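Side-chain contacts in proximal thread matrix protein 1 (Mytilus galloprovincialis, PDB 4CN9), which is a zinc-binding matrix protein of the mussel byssus that binds collagen, probably through its von Willebrand factor type A domains: residues N271-Q274 with L275-F279; K308-G311 with L312-S316; I338-G341 with L342-A345. All coordinates share one frame; numbering follows the deposited sequence.

Contact 1 of 3, residues N271-Q274 with L275-F279; sequences NNYQ and LMKNF
The ring of Tyr273 is overlapped by two side chains from the next turn of the helix, Met276 and Lys277. Both approach from the same side of the ring plane and meet it at a slant. The methyl CE of Met276 lies 3.5 Å from Tyr273 CD1. The methylene CE of Lys277 comes to 3.3 Å from Tyr273 CE2. With chi1 at -165° the Tyr273 ring swings away from its own N and lies back along the helix, where these two chains can cover it. Lys277 is extended beyond CG, and its NZ is hydrogen-bonded to Val328 O and Asp326 O. Met276 also touches Phe259 of strand 253-260, as Tyr273 does.

On another side of the helix, Gln274 NE2 donates to Asn278 OD1 at 2.9 Å. The donor stands above the carbonyl plane of Asn278, while OD1 lies close to the amide plane of Gln274. The two amide planes are 60° apart. A bend at chi2 of Gln274 turns its amide toward Asn278.

The backbone follows alpha-helical i to i+4 pairing, with Leu275 N bonded to Asn271 O at 3.0 Å and Asn278 N to Gln274 O at 2.9 Å. This is the opening of helix 272-285, in the beta-alpha-beta unit between strands 253-260 and 295-302. The chemistry is divided: carbons of Met276 and Lys277 lie against one side of the tyrosine ring, while three polar atoms have two partners each. Gln274 NE2 bonds Asn278 OD1 and Asp326, Asn278 OD1 also accepts from Lys281, and Lys277 NZ holds its two carbonyls.

Contact 2 of 3, residues K308-G311 with L312-S316; sequences KQFG and LKDYS. With SO4 (sulfate ion), chain G.
Sulfate O1 is held by Lys308 NZ at 2.9 Å and by a water that donates to it. That water also accepts from Gly311 N, where a type I beta turn from Gly311 to Asp314 begins. The turn follows edge strand 306-310 of a von Willebrand factor type A sheet. Lys308 reaches the ion through a bend at chi3, and its NZ also hydrogen-bonds Glu348 O. A weak hydrogen bond of 3.3 Å from Asp314 N to Gly311 O closes the turn. Another water lies 2.9 Å from Gly311 O and accepts from Tyr315 N. Just before the turn, a classic beta bulge sets Gln309 and Phe310 together opposite Val299 of strand 295-302.

The side-chain contact is a T-shaped aromatic pair. Tyr315 points its edge at one face of Phe310, with centroids 5.2 Å apart and planes at 82°. Tyr315 CE2 does the touching, 3.7 Å from Phe310 CG. It therefore sits toward the rim of the Phe310 ring, not over its centre. Phe310 holds CG between its backbone N and carbonyl carbon (chi1 61°), a crowded position that offers the ring face to Tyr315. Both side chains also pack on Ala324 of helix 318-327. Putting an alanine at Phe310 would probably leave the Tyr315 edge without a ring to rest on and open a gap beside Ala324.

The sulfate, probably from the crystallisation liquor, sits beside the backbone N of Lys313. Lys313 N donates to sulfate O2 at 3.0 Å, with an N-H...O angle of 158°.

Contact 3 of 3, residues I338-G341 with L342-A345; sequences IGDG and LENA
Helix 338-349 is one of the helices flanking the central sheet of a von Willebrand factor type A domain, and this contact is its first two turns. Four backbone bonds run from i+4 to i. Leu342 N donates to Ile338 O at 3.1 Å and Glu343 N to Gly339 O. Asn344 N donates to Asp340 O at 2.8 Å, and Ala345 N to Gly341 O.

Two carboxylates three residues apart share a water. Asp340 OD2 and Glu343 OE1 lie 4.5 Å from each other and do not touch. The water sits between them and donates to both, at 2.6 Å from Asp340 OD2 and 2.6 Å from Glu343 OE1. It uses one proton for each, which probably eases the repulsion of the like charges. Glu343 leaves the helix with chi1 at 177°, and a bend at chi2 places its carboxylate beside this water. The Asp340 side chain also touches Arg305, His376 and Lys377. Lys377 NZ forms a long, weak ion pair with Glu343 OE2. Arg305 and Lys377 are likely to offset some of the negative charge.

A different side of the helix is apolar. Ile338 CG2 and Leu342 CD1 approach to 4.3 Å, a loose touch. Both side chains pack on Leu367 of strand 362-369, and Leu342 also reaches Leu386 of helix 379-388. Leu342 CG lies 3.6 Å from Ile338 O, the same oxygen its backbone N bonds. Asp340 and Asn344 instead pack on Ala306 of strand 306-310. Gly339 and Gly341 carry no side chain. The result is a largely buried helix packed against strands 362-369 and 306-310 and helix 379-388, as in the alpha/beta von Willebrand factor type A fold.

How the contacts relate
All three contacts lie in the same von Willebrand factor type A domain and follow one another along the chain. Contacts 2 and 3 touch: Lys308 CB packs on Asn344 OD1 at 3.5 Å, which joins the edge strand to the helix of residues 338-349. Their centres are about 16 Å apart. Contact 1 stands apart, with its nearest atoms about 7 Å from contact 2 and about 11 Å from contact 3. Val328 links contacts 1 and 2 indirectly, since Lys277 bonds its carbonyl and Gln309 packs on it. The sulfate belongs to contact 2. The zinc sites lie away from all three.

Contact 1 of 3, residues N271-Q274 with L275-F279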
loop_
_atom_site.group_PDB
_atom_site.type_symbol
_atom_site.label_atom_id
_atom_site.label_comp_id
_atom_site.label_asym_id
_atom_site.label_seq_id
_atom_site.Cartn_x
_atom_site.Cartn_y
_atom_site.Cartn_z
ATOM N N ASN A 271 34.423 -1.025 0.187
ATOM C CA ASN A 271 33.628 0.193 0.317
ATOM C C ASN A 271 32.148 -0.045 0.603
ATOM O O ASN A 271 31.441 0.898 0.921
ATOM C CB ASN A 271 33.651 1.016 -0.977
ATOM C CG ASN A 271 35.030 1.469 -1.368
ATOM O OD1 ASN A 271 35.563 2.432 -0.808
ATOM N ND2 ASN A 271 35.609 0.799 -2.374
ATOM N N ASN A 272 31.671 -1.274 0.451
ATOM C CA ASN A 272 30.223 -1.498 0.396
ATOM C C ASN A 272 29.510 -1.011 1.651
ATOM O O ASN A 272 28.486 -0.327 1.578
ATOM C CB ASN A 272 29.909 -2.973 0.145
ATOM C CG ASN A 272 30.130 -3.378 -1.307
ATOM O OD1 ASN A 272 30.219 -2.527 -2.185
ATOM N ND2 ASN A 272 30.198 -4.675 -1.561
ATOM N N TYR A 273 30.067 -1.356 2.800
ATOM C CA TYR A 273 29.408 -1.088 4.064
ATOM C C TYR A 273 29.315 0.416 4.281
ATOM O O TYR A 273 28.289 0.921 4.725
ATOM C CB TYR A 273 30.181 -1.771 5.184
ATOM C CG TYR A 273 29.438 -1.890 6.488
ATOM C CD1 TYR A 273 28.246 -2.599 6.578
ATOM C CD2 TYR A 273 29.938 -1.298 7.631
ATOM C CE1 TYR A 273 27.575 -2.709 7.796
ATOM C CE2 TYR A 273 29.295 -1.406 8.829
ATOM C CZ TYR A 273 28.115 -2.103 8.911
ATOM O OH TYR A 273 27.494 -2.174 10.133
ATOM N N GLN A 274 30.373 1.151 3.944
ATOM C CA GLN A 274 30.304 2.606 4.059
ATOM C C GLN A 274 29.331 3.219 3.055
ATOM O O GLN A 274 28.695 4.235 3.339
ATOM C CB GLN A 274 31.680 3.248 3.885
ATOM C CG GLN A 274 31.677 4.741 4.196
ATOM C CD GLN A 274 31.310 5.016 5.640
ATOM O OE1 GLN A 274 31.762 4.313 6.548
ATOM N NE2 GLN A 274 30.469 6.020 5.862
ATOM N N LEU A 275 29.238 2.630 1.867
ATOM C CA LEU A 275 28.292 3.120 0.869
ATOM C C LEU A 275 26.858 2.984 1.407
ATOM O O LEU A 275 26.022 3.880 1.253
ATOM C CB LEU A 275 28.465 2.377 -0.457
ATOM C CG LEU A 275 29.688 2.765 -1.304
ATOM C CD1 LEU A 275 29.843 1.816 -2.476
ATOM C CD2 LEU A 275 29.591 4.207 -1.791
ATOM N N MET A 276 26.590 1.866 2.070
ATOM C CA MET A 276 25.287 1.636 2.673
ATOM C C MET A 276 25.009 2.626 3.810
ATOM O O MET A 276 23.911 3.187 3.906
ATOM C CB MET A 276 25.193 0.176 3.165
ATOM C CG MET A 276 23.819 -0.221 3.688
ATOM S SD MET A 276 23.817 -1.940 4.301
ATOM C CE MET A 276 25.022 -1.811 5.600
ATOM N N LYS A 277 26.000 2.875 4.659
ATOM C CA LYS A 277 25.840 3.881 5.704
ATOM C C LYS A 277 25.562 5.267 5.118
ATOM O O LYS A 277 24.699 5.999 5.617
ATOM C CB LYS A 277 27.072 3.933 6.600
ATOM C CG LYS A 277 27.258 2.715 7.475
ATOM C CD LYS A 277 28.617 2.781 8.157
ATOM C CE LYS A 277 28.714 1.824 9.312
ATOM N NZ LYS A 277 30.104 1.826 9.883
ATOM N N ASN A 278 26.282 5.638 4.059
ATOM C CA ASN A 278 26.076 6.947 3.450
ATOM C C ASN A 278 24.658 7.071 2.905
ATOM O O ASN A 278 24.053 8.133 2.972
ATOM C CB ASN A 278 27.083 7.203 2.329
ATOM C CG ASN A 278 28.506 7.415 2.844
ATOM O OD1 ASN A 278 28.750 7.507 4.051
ATOM N ND2 ASN A 278 29.450 7.512 1.914
ATOM N N PHE A 279 24.123 5.976 2.372
ATOM C CA PHE A 279 22.756 5.970 1.860
ATOM C C PHE A 279 21.783 6.306 2.993
ATOM O O PHE A 279 20.926 7.169 2.854
ATOM C CB PHE A 279 22.481 4.602 1.222
ATOM C CG PHE A 279 21.064 4.384 0.755
ATOM C CD1 PHE A 279 20.607 4.949 -0.413
ATOM C CD2 PHE A 279 20.219 3.541 1.449
ATOM C CE1 PHE A 279 19.322 4.720 -0.860
ATOM C CE2 PHE A 279 18.923 3.301 0.998
ATOM C CZ PHE A 279 18.486 3.883 -0.156
#

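Contact 2 of 3, residues K308-G311 with L312-S316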
loop_
_atom_site.group_PDB
_atom_site.type_symbol
_atom_site.label_atom_id
_atom_site.label_comp_id
_atom_site.label_asym_id
_atom_site.label_seq_id
_atom_site.Cartn_x
_atom_site.Cartn_y
_atom_site.Cartn_z
ATOM N N LYS A 308 19.718 -4.325 18.432
ATOM C CA LYS A 308 19.321 -2.906 18.452
ATOM C C LYS A 308 20.539 -2.051 18.738
ATOM O O LYS A 308 21.156 -2.165 19.811
ATOM C CB LYS A 308 18.237 -2.631 19.499
ATOM C CG LYS A 308 17.768 -1.166 19.534
ATOM C CD LYS A 308 16.502 -0.953 20.378
ATOM C CE LYS A 308 16.789 -0.858 21.858
ATOM N NZ LYS A 308 15.599 -0.377 22.639
ATOM N N GLN A 309 20.890 -1.205 17.779
ATOM C CA GLN A 309 22.041 -0.323 17.912
ATOM C C GLN A 309 21.635 0.943 18.642
ATOM O O GLN A 309 22.315 1.377 19.565
ATOM C CB GLN A 309 22.634 0.016 16.544
ATOM C CG GLN A 309 23.130 -1.173 15.764
ATOM C CD GLN A 309 24.257 -1.899 16.475
ATOM O OE1 GLN A 309 24.911 -1.341 17.344
ATOM N NE2 GLN A 309 24.475 -3.154 16.112
ATOM N N PHE A 310 20.529 1.547 18.214
ATOM C CA PHE A 310 19.941 2.634 18.973
ATOM C C PHE A 310 18.447 2.737 18.708
ATOM O O PHE A 310 17.977 2.459 17.600
ATOM C CB PHE A 310 20.670 3.973 18.737
ATOM C CG PHE A 310 20.668 4.472 17.299
ATOM C CD1 PHE A 310 19.611 5.233 16.810
ATOM C CD2 PHE A 310 21.753 4.237 16.463
ATOM C CE1 PHE A 310 19.643 5.744 15.513
ATOM C CE2 PHE A 310 21.778 4.730 15.176
ATOM C CZ PHE A 310 20.721 5.479 14.699
ATOM N N GLY A 311 17.710 3.073 19.762
ATOM C CA GLY A 311 16.276 3.252 19.688
ATOM C C GLY A 311 15.922 4.683 19.332
ATOM O O GLY A 311 16.801 5.549 19.204
ATOM N N LEU A 312 14.622 4.918 19.209
ATOM C CA LEU A 312 14.061 6.165 18.696
ATOM C C LEU A 312 14.331 7.377 19.593
ATOM O O LEU A 312 14.298 8.534 19.126
ATOM C CB LEU A 312 12.541 5.991 18.525
ATOM C CG LEU A 312 12.063 5.014 17.442
ATOM C CD1 LEU A 312 10.615 4.673 17.652
ATOM C CD2 LEU A 312 12.276 5.608 16.052
ATOM N N LYS A 313 14.604 7.123 20.871
ATOM C CA LYS A 313 14.746 8.213 21.840
ATOM C C LYS A 313 16.192 8.541 22.211
ATOM O O LYS A 313 16.433 9.435 23.040
ATOM C CB LYS A 313 13.958 7.879 23.103
ATOM C CG LYS A 313 12.457 8.020 22.944
ATOM C CD LYS A 313 12.057 9.488 22.868
ATOM C CE LYS A 313 10.555 9.660 22.621
ATOM N NZ LYS A 313 10.253 11.001 22.043
ATOM N N ASP A 314 17.153 7.836 21.607
ATOM C CA ASP A 314 18.572 8.064 21.916
ATOM C C ASP A 314 19.087 9.423 21.422
ATOM O O ASP A 314 19.868 10.084 22.113
ATOM C CB ASP A 314 19.460 6.976 21.308
ATOM C CG ASP A 314 19.548 5.725 22.176
ATOM O OD1 ASP A 314 19.039 5.722 23.317
ATOM O OD2 ASP A 314 20.182 4.759 21.721
ATOM N N TYR A 315 18.677 9.814 20.220
ATOM C CA TYR A 315 19.231 10.998 19.589
ATOM C C TYR A 315 18.169 11.942 19.051
ATOM O O TYR A 315 17.128 11.510 18.564
ATOM C CB TYR A 315 20.145 10.603 18.448
ATOM C CG TYR A 315 21.257 9.669 18.834
ATOM C CD1 TYR A 315 22.338 10.116 19.586
ATOM C CD2 TYR A 315 21.244 8.341 18.428
ATOM C CE1 TYR A 315 23.374 9.263 19.934
ATOM C CE2 TYR A 315 22.271 7.474 18.772
ATOM C CZ TYR A 315 23.334 7.941 19.531
ATOM O OH TYR A 315 24.362 7.099 19.866
ATOM N N SER A 316 18.437 13.241 19.140
ATOM C CA SER A 316 17.524 14.223 18.569
ATOM C C SER A 316 18.138 15.055 17.437
ATOM O O SER A 316 17.403 15.680 16.685
ATOM C CB SER A 316 16.944 15.133 19.664
ATOM O OG SER A 316 17.972 15.768 20.398
HETATM S S SO4 G . 14.528 3.481 23.313
HETATM O O1 SO4 G . 15.570 2.458 23.259
HETATM O O2 SO4 G . 14.909 4.626 22.474
HETATM O O3 SO4 G . 14.354 3.950 24.683
HETATM O O4 SO4 G . 13.295 2.864 22.839
HETATM O O HOH W 1 17.672 8.093 18.187
HETATM O O HOH W 2 18.019 2.457 22.684
#

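Contact 3 of 3, residues I338-G341 with L342-A345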
loop_
_atom_site.group_PDB
_atom_site.type_symbol
_atom_site.label_atom_id
_atom_site.label_comp_id
_atom_site.label_asym_id
_atom_site.label_seq_id
_atom_site.Cartn_x
_atom_site.Cartn_y
_atom_site.Cartn_z
ATOM N N ILE A 338 17.175 -11.723 8.477
ATOM C CA ILE A 338 16.178 -10.697 8.144
ATOM C C ILE A 338 15.011 -10.803 9.108
ATOM O O ILE A 338 14.519 -9.789 9.609
ATOM C CB ILE A 338 15.674 -10.876 6.697
ATOM C CG1 ILE A 338 16.822 -10.725 5.700
ATOM C CG2 ILE A 338 14.598 -9.876 6.347
ATOM C CD1 ILE A 338 16.478 -11.222 4.315
ATOM N N GLY A 339 14.576 -12.034 9.385
ATOM C CA GLY A 339 13.491 -12.252 10.326
ATOM C C GLY A 339 13.748 -11.706 11.719
ATOM O O GLY A 339 12.875 -11.079 12.340
ATOM N N ASP A 340 14.943 -11.952 12.228
ATOM C CA ASP A 340 15.320 -11.465 13.562
ATOM C C ASP A 340 15.358 -9.934 13.604
ATOM O O ASP A 340 14.928 -9.319 14.588
ATOM C CB ASP A 340 16.687 -12.019 13.949
ATOM C CG ASP A 340 16.643 -13.487 14.316
ATOM O OD1 ASP A 340 16.273 -14.320 13.453
ATOM O OD2 ASP A 340 16.986 -13.800 15.479
ATOM N N GLY A 341 15.880 -9.327 12.540
ATOM C CA GLY A 341 15.900 -7.872 12.412
ATOM C C GLY A 341 14.516 -7.256 12.547
ATOM O O GLY A 341 14.315 -6.284 13.272
ATOM N N LEU A 342 13.558 -7.825 11.830
ATOM C CA LEU A 342 12.177 -7.358 11.879
ATOM C C LEU A 342 11.536 -7.599 13.256
ATOM O O LEU A 342 10.841 -6.718 13.777
ATOM C CB LEU A 342 11.355 -8.036 10.785
ATOM C CG LEU A 342 11.678 -7.609 9.347
ATOM C CD1 LEU A 342 11.009 -8.518 8.358
ATOM C CD2 LEU A 342 11.283 -6.150 9.089
ATOM N N GLU A 343 11.756 -8.786 13.833
ATOM C CA GLU A 343 11.286 -9.081 15.196
ATOM C C GLU A 343 11.826 -8.059 16.205
ATOM O O GLU A 343 11.096 -7.536 17.050
ATOM C CB GLU A 343 11.699 -10.499 15.633
ATOM C CG GLU A 343 11.302 -10.842 17.079
ATOM C CD GLU A 343 12.282 -11.805 17.786
ATOM O OE1 GLU A 343 13.509 -11.809 17.495
ATOM O OE2 GLU A 343 11.819 -12.565 18.652
ATOM N N ASN A 344 13.120 -7.783 16.116
ATOM C CA ASN A 344 13.753 -6.840 17.008
ATOM C C ASN A 344 13.122 -5.436 16.874
ATOM O O ASN A 344 12.855 -4.769 17.879
ATOM C CB ASN A 344 15.265 -6.805 16.747
ATOM C CG ASN A 344 16.027 -6.043 17.812
ATOM O OD1 ASN A 344 15.942 -4.814 17.900
ATOM N ND2 ASN A 344 16.804 -6.759 18.601
ATOM N N ALA A 345 12.856 -5.003 15.648
ATOM C CA ALA A 345 12.233 -3.698 15.449
ATOM C C ALA A 345 10.868 -3.723 16.128
ATOM O O ALA A 345 10.475 -2.768 16.793
ATOM C CB ALA A 345 12.088 -3.393 13.971
HETATM O O HOH W 3 15.249 -13.783 17.479
#